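Local coordinates for tripartite terminase subunit 3 (Human herpesvirus 5, PDB 3N4P), which forms part of the motor that packages viral genomic DNA into empty capsids, contributing here its C-terminal nuclease domain, at residues L125-Y130 with E209-T214. Numbering follows the deposited sequence.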
ATOM      1  N   LEU B 125       9.612  -4.830  16.780  1.00 44.99           N
ATOM      2  CA  LEU B 125       8.980  -5.889  17.553  1.00 50.02           C
ATOM      3  C   LEU B 125       7.741  -5.341  18.250  1.00 52.11           C
ATOM      4  O   LEU B 125       6.698  -5.960  18.250  1.00 54.72           O
ATOM      5  CB  LEU B 125       9.961  -6.472  18.629  1.00 52.14           C
ATOM      6  CG  LEU B 125      11.059  -7.300  17.939  1.00 50.38           C
ATOM      7  CD1 LEU B 125      11.987  -7.793  18.976  1.00 49.22           C
ATOM      8  CD2 LEU B 125      10.494  -8.469  17.078  1.00 45.78           C
ATOM      9  N   SER B 126       7.888  -4.160  18.820  1.00 52.90           N
ATOM     10  CA  SER B 126       6.814  -3.390  19.424  1.00 55.78           C
ATOM     11  C   SER B 126       5.596  -3.166  18.515  1.00 55.68           C
ATOM     12  O   SER B 126       4.448  -3.278  18.968  1.00 57.98           O
ATOM     13  CB  SER B 126       7.378  -2.024  19.730  1.00 56.34           C
ATOM     14  OG  SER B 126       6.682  -1.466  20.796  1.00 62.47           O
ATOM     15  N   LEU B 127       5.840  -2.806  17.258  1.00 52.23           N
ATOM     16  CA  LEU B 127       4.743  -2.619  16.312  1.00 52.77           C
ATOM     17  C   LEU B 127       4.079  -3.907  15.759  1.00 52.77           C
ATOM     18  O   LEU B 127       2.956  -3.846  15.276  1.00 53.28           O
ATOM     19  CB  LEU B 127       5.159  -1.724  15.142  1.00 50.00           C
ATOM     20  CG  LEU B 127       5.380  -0.278  15.551  1.00 50.97           C
ATOM     21  CD1 LEU B 127       6.306   0.444  14.512  1.00 46.31           C
ATOM     22  CD2 LEU B 127       4.023   0.341  15.633  1.00 53.46           C
ATOM     23  N   HIS B 128       4.741  -5.058  15.877  1.00 51.74           N
ATOM     24  CA  HIS B 128       4.243  -6.288  15.267  1.00 51.15           C
ATOM     25  C   HIS B 128       4.354  -7.447  16.233  1.00 53.33           C
ATOM     26  O   HIS B 128       5.321  -8.214  16.197  1.00 52.87           O
ATOM     27  CB  HIS B 128       5.083  -6.579  14.034  1.00 50.26           C
ATOM     28  CG  HIS B 128       5.168  -5.435  13.077  1.00 47.71           C
ATOM     29  ND1 HIS B 128       6.128  -4.449  13.178  1.00 44.65           N
ATOM     30  CD2 HIS B 128       4.420  -5.124  11.993  1.00 45.13           C
ATOM     31  CE1 HIS B 128       5.965  -3.577  12.197  1.00 43.93           C
ATOM     32  NE2 HIS B 128       4.930  -3.964  11.466  1.00 47.24           N
ATOM     33  N   PRO B 129       3.371  -7.572  17.132  1.00 55.48           N
ATOM     34  CA  PRO B 129       3.592  -8.457  18.269  1.00 56.79           C
ATOM     35  C   PRO B 129       3.645  -9.920  17.848  1.00 57.98           C
ATOM     36  O   PRO B 129       4.116 -10.792  18.623  1.00 59.06           O
ATOM     37  CB  PRO B 129       2.388  -8.194  19.169  1.00 59.40           C
ATOM     38  CG  PRO B 129       1.335  -7.510  18.287  1.00 58.32           C
ATOM     39  CD  PRO B 129       1.982  -7.066  17.021  1.00 56.47           C
ATOM     40  N   TYR B 130       3.148 -10.192  16.642  1.00 57.63           N
ATOM     41  CA  TYR B 130       3.099 -11.561  16.175  1.00 59.27           C
ATOM     42  C   TYR B 130       4.526 -12.055  15.951  1.00 59.19           C
ATOM     43  O   TYR B 130       4.722 -13.241  15.815  1.00 59.19           O
ATOM     44  CB  TYR B 130       2.250 -11.695  14.886  1.00 60.42           C
ATOM     45  CG  TYR B 130       2.613 -10.733  13.791  1.00 56.97           C
ATOM     46  CD1 TYR B 130       2.041  -9.454  13.738  1.00 54.46           C
ATOM     47  CD2 TYR B 130       3.538 -11.072  12.819  1.00 53.13           C
ATOM     48  CE1 TYR B 130       2.365  -8.571  12.749  1.00 50.95           C
ATOM     49  CE2 TYR B 130       3.911 -10.136  11.849  1.00 49.23           C
ATOM     50  CZ  TYR B 130       3.287  -8.919  11.796  1.00 46.82           C
ATOM     51  OH  TYR B 130       3.621  -8.007  10.818  1.00 46.94           O
ATOM     52  N   GLU B 209       3.972   1.402   8.342  1.00 41.15           N
ATOM     53  CA  GLU B 209       4.571   1.724   9.652  1.00 43.28           C
ATOM     54  C   GLU B 209       6.095   1.343   9.718  1.00 41.92           C
ATOM     55  O   GLU B 209       6.670   1.191  10.771  1.00 44.94           O
ATOM     56  CB  GLU B 209       3.729   0.942  10.723  1.00 43.70           C
ATOM     57  CG  GLU B 209       3.906  -0.565  10.704  1.00 45.91           C
ATOM     58  CD  GLU B 209       3.071  -1.342   9.612  1.00 53.68           C
ATOM     59  OE1 GLU B 209       2.166  -0.765   8.941  1.00 50.84           O
ATOM     60  OE2 GLU B 209       3.328  -2.571   9.491  1.00 55.46           O
ATOM     61  N   LEU B 210       6.736   1.203   8.562  1.00 41.80           N
ATOM     62  CA  LEU B 210       8.177   1.072   8.395  1.00 41.41           C
ATOM     63  C   LEU B 210       9.028   1.972   9.392  1.00 40.85           C
ATOM     64  O   LEU B 210       8.898   3.182   9.439  1.00 40.57           O
ATOM     65  CB  LEU B 210       8.475   1.436   6.948  1.00 41.51           C
ATOM     66  CG  LEU B 210       9.856   1.555   6.277  1.00 45.85           C
ATOM     67  CD1 LEU B 210      11.002   1.779   7.205  1.00 44.80           C
ATOM     68  CD2 LEU B 210      10.127   0.412   5.397  1.00 44.57           C
ATOM     69  N   VAL B 211       9.899   1.351  10.168  1.00 39.49           N
ATOM     70  CA  VAL B 211      10.665   2.086  11.222  1.00 39.80           C
ATOM     71  C   VAL B 211      11.954   2.552  10.624  1.00 39.54           C
ATOM     72  O   VAL B 211      12.609   1.784   9.965  1.00 39.64           O
ATOM     73  CB  VAL B 211      11.007   1.116  12.379  1.00 39.15           C
ATOM     74  CG1 VAL B 211      12.026   1.758  13.371  1.00 42.30           C
ATOM     75  CG2 VAL B 211       9.741   0.712  13.053  1.00 37.44           C
ATOM     76  N   SER B 212      12.292   3.820  10.799  1.00 40.58           N
ATOM     77  CA  SER B 212      13.608   4.272  10.396  1.00 41.18           C
ATOM     78  C   SER B 212      14.058   5.523  11.098  1.00 41.34           C
ATOM     79  O   SER B 212      13.712   6.598  10.652  1.00 42.78           O
ATOM     80  CB  SER B 212      13.623   4.617   8.927  1.00 39.95           C
ATOM     81  OG  SER B 212      14.940   5.081   8.637  1.00 44.16           O
ATOM     82  N   TYR B 213      14.874   5.407  12.139  1.00 43.33           N
ATOM     83  CA  TYR B 213      15.226   6.572  12.930  1.00 42.80           C
ATOM     84  C   TYR B 213      16.289   7.428  12.241  1.00 43.25           C
ATOM     85  O   TYR B 213      16.419   8.614  12.550  1.00 42.80           O
ATOM     86  CB  TYR B 213      15.712   6.165  14.325  1.00 44.50           C
ATOM     87  CG  TYR B 213      14.571   5.588  15.141  1.00 45.45           C
ATOM     88  CD1 TYR B 213      14.495   4.208  15.384  1.00 41.95           C
ATOM     89  CD2 TYR B 213      13.587   6.438  15.702  1.00 50.22           C
ATOM     90  CE1 TYR B 213      13.485   3.672  16.148  1.00 45.22           C
ATOM     91  CE2 TYR B 213      12.532   5.918  16.468  1.00 52.69           C
ATOM     92  CZ  TYR B 213      12.485   4.507  16.684  1.00 51.13           C
ATOM     93  OH  TYR B 213      11.484   3.944  17.468  1.00 48.18           O
ATOM     94  N   THR B 214      17.069   6.853  11.318  1.00 39.86           N
ATOM     95  CA  THR B 214      18.164   7.627  10.730  1.00 40.69           C
ATOM     96  C   THR B 214      17.746   8.202   9.386  1.00 41.40           C
ATOM     97  O   THR B 214      18.461   9.058   8.848  1.00 39.87           O
ATOM     98  CB  THR B 214      19.441   6.776  10.454  1.00 41.78           C
ATOM     99  OG1 THR B 214      19.126   5.749   9.519  1.00 39.90           O
ATOM    100  CG2 THR B 214      19.976   6.169  11.754  1.00 45.57           C
TER
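His-128 and Glu-209 meet through a histidine-carboxylate hydrogen bond. The ring N-H at His-128 NE2 points at Glu-209 OE2 over 2.9 Å, with an N-H...O angle of 159°; the position of this oxygen is less certain than the rest, so the bond is somewhat doubtful. The oxygen arrives at the ring's edge, in its plane, although the carboxylate as a whole is turned 46° from the imidazole. Glu-209 gets there by folding: CG sits between the backbone N and the carbonyl carbon (chi1 70°), which brings it to 3.6 Å from His-128 NE2, and a bend at chi2 then turns the carboxylate to the ring's edge. The other ring nitrogen, ND1, is hydrogen-bonded to the carbonyl O of Val-124, one turn back in the helix; if Glu-209 OE2 is correctly placed, both nitrogens have partners and rotation of the ring would be restricted. Tyr-95 and Thr-50 pack against the same buried histidine.

The contact joins the C-terminal end of helix 109-127, where His-128 is the first residue to leave helical geometry, to the last residues of strand 204-211. In the RNase H/integrase-like fold of terminase nucleases, that strand extends the mixed sheet parallel to strand 91-100, and Val-211 forms backbone hydrogen bonds with Tyr-95 and Leu-97. The contact lies away from the metal-binding residues Asp-68 and Glu-139.

Besides the polar pair, one methyl of Leu-127, CD1, reaches across, lying 3.7 Å from Val-211 CG2 and 3.8 Å from the backbone O of Glu-209. Val-211 is buried like His-128, its side chain also touching Met-120, Ser-123 and Val-124 of the helix, whereas Leu-127 and Glu-209 remain partly exposed to solvent.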